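PDB 3F7W: putative fructosamine-3-kinase from Thermobifida fusca YX, which probably acts as a small-molecule kinase of the fructosamine kinase family, though its own substrate is not established. Local coordinates for residues 224-228 against 259-263; 218-224 against 254-259; 191-195 against 209-213. All blocks are in the same frame, centred on the assembly; numbering follows the deposited sequence. Where two conformers were deposited one is given.

Interaction 1: 224-228 against 259-263; sequences AMLAL and QLHPL
This crossing of helix 219-229 with helix 251-270, in the helical C-terminal lobe of a protein-kinase-like fold, illustrates how one amide can be built into helix-helix packing. Both segments are helical, 259-263 being kinked where the nitrogens of H261 and P262 lack a bond to the preceding turn; for P262 this follows from a proline nitrogen having no hydrogen to give. The axes cross at -60° and approach to 9.9 Å, closest in register at A224 and Q259, whose CA atoms lie 6.0 Å apart.

Q259 points toward the partner helix. With chi1 m, chi2 t and chi3 near -23° it reaches along the flank of 224-228, its CG 4.0 Å from A224 CB and its NE2 3.4 Å from L228 CB. L228 also points across; its t, p rotamer sets CD2 4.0 Å from P262 CG and 3.9 Å from L263 CG. The C-gamma-endo ring of P262 receives a second neighbour: selenomethionine M225 leaves its helix sideways, but t, p, t angles bring SE to 3.5 Å from P262 CB. L263 also packs on T277, L278 and T281 of helix 275-286.

A water adds to the amide's surroundings, 3.1 Å from Q259 NE2 as acceptor, and donating weakly to A227 O at 3.4 Å. A224 O accepts twice: from L228 N at 2.8 Å within its own helix, and from Q259 NE2 at 3.0 Å, nearly linear at 178°.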
# COMPACT_ATOMS: atom_id res chain seq x y z
N ALA A 224 -3.76 -10.37 -1.90
CA ALA A 224 -4.91 -10.20 -2.79
C ALA A 224 -4.67 -9.02 -3.75
O ALA A 224 -5.13 -9.06 -4.88
CB ALA A 224 -6.19 -10.00 -1.99
N MSE A 225 -3.96 -8.00 -3.29
CA MSE A 225 -3.64 -6.86 -4.15
C MSE A 225 -2.63 -7.26 -5.21
O MSE A 225 -2.72 -6.81 -6.36
CB MSE A 225 -3.12 -5.66 -3.33
CG MSE A 225 -2.90 -4.42 -4.11
SE MSE A 225 -4.63 -3.77 -4.82
CE MSE A 225 -4.24 -1.83 -5.08
N LEU A 226 -1.66 -8.10 -4.84
CA LEU A 226 -0.72 -8.66 -5.84
C LEU A 226 -1.49 -9.41 -6.93
O LEU A 226 -1.21 -9.29 -8.12
CB LEU A 226 0.32 -9.56 -5.18
CG LEU A 226 1.36 -8.84 -4.31
CD1 LEU A 226 2.20 -9.90 -3.57
CD2 LEU A 226 2.22 -7.88 -5.18
N ALA A 227 -2.51 -10.16 -6.51
CA ALA A 227 -3.32 -10.92 -7.42
C ALA A 227 -4.22 -10.02 -8.28
O ALA A 227 -4.38 -10.27 -9.45
CB ALA A 227 -4.16 -11.98 -6.64
N LEU A 228 -4.78 -8.96 -7.69
CA LEU A 228 -5.79 -8.17 -8.38
C LEU A 228 -5.29 -7.62 -9.72
O LEU A 228 -5.97 -7.74 -10.74
CB LEU A 228 -6.26 -7.05 -7.48
CG LEU A 228 -7.35 -6.11 -7.99
CD1 LEU A 228 -8.56 -6.89 -8.42
CD2 LEU A 228 -7.74 -5.12 -6.90
N GLN A 259 -10.17 -7.88 -2.05
CA GLN A 259 -10.01 -6.97 -3.16
C GLN A 259 -11.08 -5.87 -3.20
O GLN A 259 -10.98 -4.93 -3.98
CB GLN A 259 -10.03 -7.76 -4.48
CG GLN A 259 -8.79 -8.64 -4.65
CD GLN A 259 -8.79 -9.53 -5.88
OE1 GLN A 259 -9.85 -9.85 -6.44
NE2 GLN A 259 -7.60 -9.98 -6.28
N LEU A 260 -12.09 -5.98 -2.34
CA LEU A 260 -13.17 -5.00 -2.36
C LEU A 260 -12.70 -3.60 -1.96
O LEU A 260 -13.08 -2.62 -2.60
CB LEU A 260 -14.35 -5.46 -1.50
CG LEU A 260 -15.06 -6.73 -2.02
CD1 LEU A 260 -16.18 -7.15 -1.05
CD2 LEU A 260 -15.61 -6.57 -3.44
N HIS A 261 -11.85 -3.52 -0.94
CA HIS A 261 -11.34 -2.22 -0.50
C HIS A 261 -10.59 -1.51 -1.64
O HIS A 261 -10.97 -0.40 -2.00
CB HIS A 261 -10.44 -2.36 0.75
CG HIS A 261 -9.59 -1.16 1.01
ND1 HIS A 261 -10.13 0.07 1.37
CD2 HIS A 261 -8.25 -0.99 0.94
CE1 HIS A 261 -9.14 0.94 1.50
NE2 HIS A 261 -7.99 0.33 1.24
N PRO A 262 -9.52 -2.13 -2.20
CA PRO A 262 -8.81 -1.43 -3.28
C PRO A 262 -9.69 -1.11 -4.45
O PRO A 262 -9.51 -0.06 -5.06
CB PRO A 262 -7.71 -2.42 -3.70
CG PRO A 262 -8.10 -3.72 -3.13
CD PRO A 262 -8.86 -3.40 -1.88
N LEU A 263 -10.64 -1.99 -4.79
CA LEU A 263 -11.50 -1.71 -5.93
C LEU A 263 -12.42 -0.49 -5.72
O LEU A 263 -12.65 0.31 -6.66
CB LEU A 263 -12.32 -2.95 -6.35
CG LEU A 263 -11.45 -3.98 -7.10
CD1 LEU A 263 -12.21 -5.33 -7.20
CD2 LEU A 263 -10.97 -3.46 -8.52
O HOH W 1 -7.43 -11.69 -8.84

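Interaction 2: 218-224 against 254-259; sequences HREADLA and RIPLHQ
H258, A224 and E220 bury the most surface where the start of helix 219-229 meets the weakly bonded, kinked part of helix 251-270, and they show how a near-perpendicular helix crossing combines close packing with charge. The axes cross at -92° and approach to 8.5 Å. CA atoms pair A221 with H258 (5.2 Å) and A224 with I255 (5.3 Å), spacing that small alanines permit.

A224 points at the opposing helix, CB 3.6 Å from H258 CB and 4.1 Å from I255 CG2, while its O accepts from Q259 NE2 at 3.0 Å. The H258 side chain (chi1 m, chi2 -73°) meets two residues of the other segment: E220 CB lies over one face, 3.8 Å from the ring centroid in a CH-pi contact, and the edge of H258 is directed at the face of H218, centroids 4.8 Å apart and planes at 55°. H218 is itself the N-cap, its ND1 accepting from E220 N at 3.2 Å. A water donates to both A221 O and H258 O, each at 2.8 Å.

E220, extended in m, t, grips R254 (m, t, m) with both oxygens: R254 NE to E220 OE1 is 3.0 Å and R254 NH2 to E220 OE2 is 2.8 Å. The guanidinium also reaches the carbonyls of A248 and E249. Such a two-pronged salt bridge fixes the orientation of both groups and compensates the charge of a buried glutamate between the helices.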
# COMPACT_ATOMS: atom_id res chain seq x y z
N HIS A 218 -5.24 -7.27 7.57
CA HIS A 218 -5.17 -8.68 7.31
C HIS A 218 -4.09 -8.91 6.27
O HIS A 218 -4.09 -8.28 5.22
CB HIS A 218 -6.53 -9.19 6.81
CG HIS A 218 -6.71 -10.65 7.01
ND1 HIS A 218 -5.84 -11.60 6.50
CD2 HIS A 218 -7.65 -11.33 7.71
CE1 HIS A 218 -6.27 -12.80 6.84
NE2 HIS A 218 -7.37 -12.67 7.57
N ARG A 219 -3.18 -9.82 6.56
CA ARG A 219 -2.07 -10.08 5.63
C ARG A 219 -2.57 -10.54 4.25
O ARG A 219 -1.91 -10.29 3.26
CB ARG A 219 -1.09 -11.08 6.21
CG ARG A 219 -1.62 -12.48 6.51
CD ARG A 219 -0.84 -13.11 7.70
NE ARG A 219 -1.15 -14.53 7.91
CZ ARG A 219 -0.41 -15.56 7.48
NH1 ARG A 219 0.69 -15.39 6.77
NH2 ARG A 219 -0.81 -16.81 7.74
N GLU A 220 -3.73 -11.21 4.19
CA GLU A 220 -4.34 -11.59 2.92
C GLU A 220 -4.60 -10.39 2.00
O GLU A 220 -4.60 -10.56 0.79
CB GLU A 220 -5.60 -12.44 3.12
CG GLU A 220 -5.28 -13.87 3.66
CD GLU A 220 -6.51 -14.72 3.99
OE1 GLU A 220 -7.59 -14.54 3.37
OE2 GLU A 220 -6.39 -15.59 4.87
N ALA A 221 -4.79 -9.19 2.57
CA ALA A 221 -4.99 -7.97 1.78
C ALA A 221 -3.86 -7.76 0.80
O ALA A 221 -4.09 -7.53 -0.38
CB ALA A 221 -5.16 -6.73 2.70
N ASP A 222 -2.63 -7.83 1.28
CA ASP A 222 -1.47 -7.53 0.41
C ASP A 222 -1.35 -8.56 -0.71
O ASP A 222 -1.12 -8.22 -1.86
CB ASP A 222 -0.16 -7.50 1.23
CG ASP A 222 0.11 -6.13 1.94
OD1 ASP A 222 -0.63 -5.14 1.75
OD2 ASP A 222 1.10 -6.08 2.71
N LEU A 223 -1.52 -9.83 -0.36
CA LEU A 223 -1.45 -10.90 -1.35
C LEU A 223 -2.59 -10.81 -2.35
O LEU A 223 -2.42 -11.14 -3.52
CB LEU A 223 -1.41 -12.27 -0.66
CG LEU A 223 -0.02 -12.78 -0.25
CD1 LEU A 223 0.83 -11.67 0.31
CD2 LEU A 223 -0.15 -13.92 0.74
N ALA A 224 -3.76 -10.37 -1.90
CA ALA A 224 -4.91 -10.20 -2.79
C ALA A 224 -4.67 -9.02 -3.75
O ALA A 224 -5.13 -9.06 -4.88
CB ALA A 224 -6.19 -10.00 -1.99
N ARG A 254 -11.14 -16.55 -0.47
CA ARG A 254 -11.29 -15.22 0.13
C ARG A 254 -10.61 -14.06 -0.62
O ARG A 254 -10.74 -12.91 -0.23
CB ARG A 254 -10.79 -15.24 1.58
CG ARG A 254 -11.62 -16.08 2.52
CD ARG A 254 -11.19 -15.90 3.98
NE ARG A 254 -9.80 -16.31 4.20
CZ ARG A 254 -9.42 -17.55 4.50
NH1 ARG A 254 -10.30 -18.53 4.65
NH2 ARG A 254 -8.13 -17.81 4.67
N ILE A 255 -9.89 -14.36 -1.70
CA ILE A 255 -9.22 -13.30 -2.47
C ILE A 255 -10.17 -12.17 -2.90
O ILE A 255 -9.85 -11.01 -2.66
CB ILE A 255 -8.37 -13.86 -3.63
CG1 ILE A 255 -7.18 -14.67 -3.06
CG2 ILE A 255 -7.90 -12.70 -4.56
CD1 ILE A 255 -6.39 -15.40 -4.09
N PRO A 256 -11.32 -12.47 -3.53
CA PRO A 256 -12.22 -11.34 -3.85
C PRO A 256 -12.64 -10.43 -2.68
O PRO A 256 -12.71 -9.19 -2.84
CB PRO A 256 -13.46 -12.04 -4.45
CG PRO A 256 -12.97 -13.35 -4.93
CD PRO A 256 -11.82 -13.75 -4.05
N LEU A 257 -12.93 -11.03 -1.52
CA LEU A 257 -13.32 -10.28 -0.33
C LEU A 257 -12.31 -9.21 -0.05
O LEU A 257 -12.65 -8.04 0.16
CB LEU A 257 -13.45 -11.22 0.88
CG LEU A 257 -13.75 -10.57 2.24
CD1 LEU A 257 -15.10 -9.90 2.24
CD2 LEU A 257 -13.63 -11.62 3.36
N HIS A 258 -11.04 -9.61 -0.07
CA HIS A 258 -9.93 -8.70 0.23
C HIS A 258 -9.60 -7.68 -0.86
O HIS A 258 -8.82 -6.76 -0.61
CB HIS A 258 -8.68 -9.49 0.58
CG HIS A 258 -8.78 -10.18 1.90
ND1 HIS A 258 -8.72 -9.49 3.10
CD2 HIS A 258 -8.97 -11.48 2.22
CE1 HIS A 258 -8.87 -10.34 4.09
NE2 HIS A 258 -9.02 -11.56 3.59
N GLN A 259 -10.17 -7.88 -2.05
CA GLN A 259 -10.01 -6.97 -3.16
C GLN A 259 -11.08 -5.87 -3.20
O GLN A 259 -10.98 -4.93 -3.98
CB GLN A 259 -10.03 -7.76 -4.48
CG GLN A 259 -8.79 -8.64 -4.65
CD GLN A 259 -8.79 -9.53 -5.88
OE1 GLN A 259 -9.85 -9.85 -6.44
NE2 GLN A 259 -7.60 -9.98 -6.28
O HOH W 2 -6.26 -6.09 -1.39

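Interaction 3: 191-195 against 209-213; sequences IHGDL and VIDPA
This is a loop-loop contact at the heart of the chain, joining the segment after strand 189-191 to the one after strand 206-209; neither forms a regular helix or strand across its length. The sequence HGDL matches the catalytic-loop signature of aminoglycoside-kinase-like members of the protein-kinase superfamily, and I210-D211-P212 falls where such folds carry their metal-binding aspartate, so these loops probably frame the phosphotransfer site. D211 forms a salt bridge with K45, from the sheet of the N-terminal lobe.

H192 organises the pairing. Its t rotamer with chi2 -81° sends the ring across the gap, where NE2 donates to I210 O at 2.7 Å, P212 CA lies over one face 3.7 Å from the ring centroid, and V209 CB approaches CD2 at 3.7 Å. On the main chain, A213 N donates to H192 O at 2.8 Å. The CA register is H192 to P212 (5.1 Å) and G193 to A213 (4.7 Å).

G193, at phi/psi 93/-13, makes a CA-H...O contact of 3.6 Å with A213 O; a CB there would fall 2.1 Å from that oxygen. The backbone of D211 lies in the left-handed helical region (phi/psi 56/51). A water donates to D194 OD2 at 2.7 Å and D211 O at 2.6 Å. At the other end L195 CD1 touches V209 CG1 at 3.6 Å.

H192 ND1 accepts from D194 N at 3.1 Å while NE2 donates, which implies a neutral imidazole with its proton on NE2, used here to hold backbone rather than as a charged group.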
# COMPACT_ATOMS: atom_id res chain seq x y z
N ILE A 191 0.96 -4.60 7.26
CA ILE A 191 0.75 -4.66 5.81
C ILE A 191 1.13 -3.38 5.11
O ILE A 191 1.02 -2.26 5.67
CB ILE A 191 -0.71 -5.10 5.41
CG1 ILE A 191 -1.78 -4.03 5.67
CG2 ILE A 191 -1.03 -6.46 6.10
CD1 ILE A 191 -3.16 -4.32 4.94
N HIS A 192 1.55 -3.55 3.86
CA HIS A 192 1.90 -2.44 2.97
C HIS A 192 0.66 -1.54 2.67
O HIS A 192 0.75 -0.31 2.71
CB HIS A 192 2.53 -3.02 1.70
CG HIS A 192 2.89 -1.99 0.68
ND1 HIS A 192 1.95 -1.46 -0.18
CD2 HIS A 192 4.07 -1.42 0.36
CE1 HIS A 192 2.55 -0.58 -0.98
NE2 HIS A 192 3.84 -0.54 -0.67
N GLY A 193 -0.46 -2.16 2.34
CA GLY A 193 -1.74 -1.47 2.15
C GLY A 193 -2.08 -1.03 0.74
O GLY A 193 -3.21 -0.65 0.48
N ASP A 194 -1.10 -1.05 -0.17
CA ASP A 194 -1.31 -0.74 -1.59
C ASP A 194 -0.34 -1.53 -2.47
O ASP A 194 0.35 -0.98 -3.36
CB ASP A 194 -1.15 0.76 -1.82
CG ASP A 194 -1.73 1.22 -3.15
OD1 ASP A 194 -2.67 0.58 -3.69
OD2 ASP A 194 -1.24 2.25 -3.65
N LEU A 195 -0.29 -2.85 -2.24
CA LEU A 195 0.73 -3.68 -2.83
C LEU A 195 0.30 -4.27 -4.16
O LEU A 195 0.06 -5.48 -4.28
CB LEU A 195 1.17 -4.78 -1.85
CG LEU A 195 2.50 -5.47 -2.16
CD1 LEU A 195 3.65 -4.45 -2.03
CD2 LEU A 195 2.70 -6.75 -1.27
N VAL A 209 9.45 -2.60 -1.92
CA VAL A 209 8.05 -2.16 -1.94
C VAL A 209 8.03 -0.67 -1.66
O VAL A 209 8.69 -0.18 -0.75
CB VAL A 209 7.15 -2.96 -0.94
CG1 VAL A 209 7.21 -4.45 -1.27
CG2 VAL A 209 7.54 -2.71 0.53
N ILE A 210 7.27 0.06 -2.47
CA ILE A 210 7.25 1.53 -2.40
C ILE A 210 5.82 2.04 -2.23
O ILE A 210 4.84 1.28 -2.40
CB ILE A 210 7.93 2.18 -3.62
CG1 ILE A 210 7.23 1.76 -4.92
CG2 ILE A 210 9.45 1.90 -3.65
CD1 ILE A 210 7.53 2.67 -6.14
N ASP A 211 5.70 3.32 -1.88
CA ASP A 211 4.42 3.98 -1.79
C ASP A 211 3.41 3.27 -0.86
O ASP A 211 2.26 3.06 -1.21
CB ASP A 211 3.86 4.17 -3.20
CG ASP A 211 4.78 4.98 -4.11
OD1 ASP A 211 5.60 5.81 -3.62
OD2 ASP A 211 4.67 4.77 -5.32
N PRO A 212 3.82 2.95 0.38
CA PRO A 212 2.91 2.23 1.26
C PRO A 212 1.76 3.08 1.79
O PRO A 212 1.86 4.31 1.90
CB PRO A 212 3.81 1.87 2.46
CG PRO A 212 4.77 2.99 2.54
CD PRO A 212 5.09 3.26 1.06
N ALA A 213 0.67 2.39 2.14
CA ALA A 213 -0.43 2.96 2.93
C ALA A 213 -0.50 2.05 4.18
O ALA A 213 -1.46 1.30 4.42
CB ALA A 213 -1.75 2.97 2.13
O HOH W 3 0.24 4.13 -2.44

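How the interactions relate
Read from the N terminus, interaction 3 closes first: 191-195 meets 209-213 around the hairpin of strands 200-203 and 206-209. The chain then enters helix 219-229, whose two halves open interactions 2 and 1; both close on helix 251-270 after helix 234-244 has been passed. Because the segments run 218-224, 224-228, 254-259, 259-263, these two loops cross rather than nest, sharing A224 and Q259. Interaction 3 is in series with both, yet touches them through helix 219-229: of D222 and L226, which point away from helix 251-270, D222 probably hydrogen-bonds H192 N and G193 N, while L226, with M225 at the helix's side, packs on L195. One helix thus ties the probable active-site loops to the C-terminal bundle.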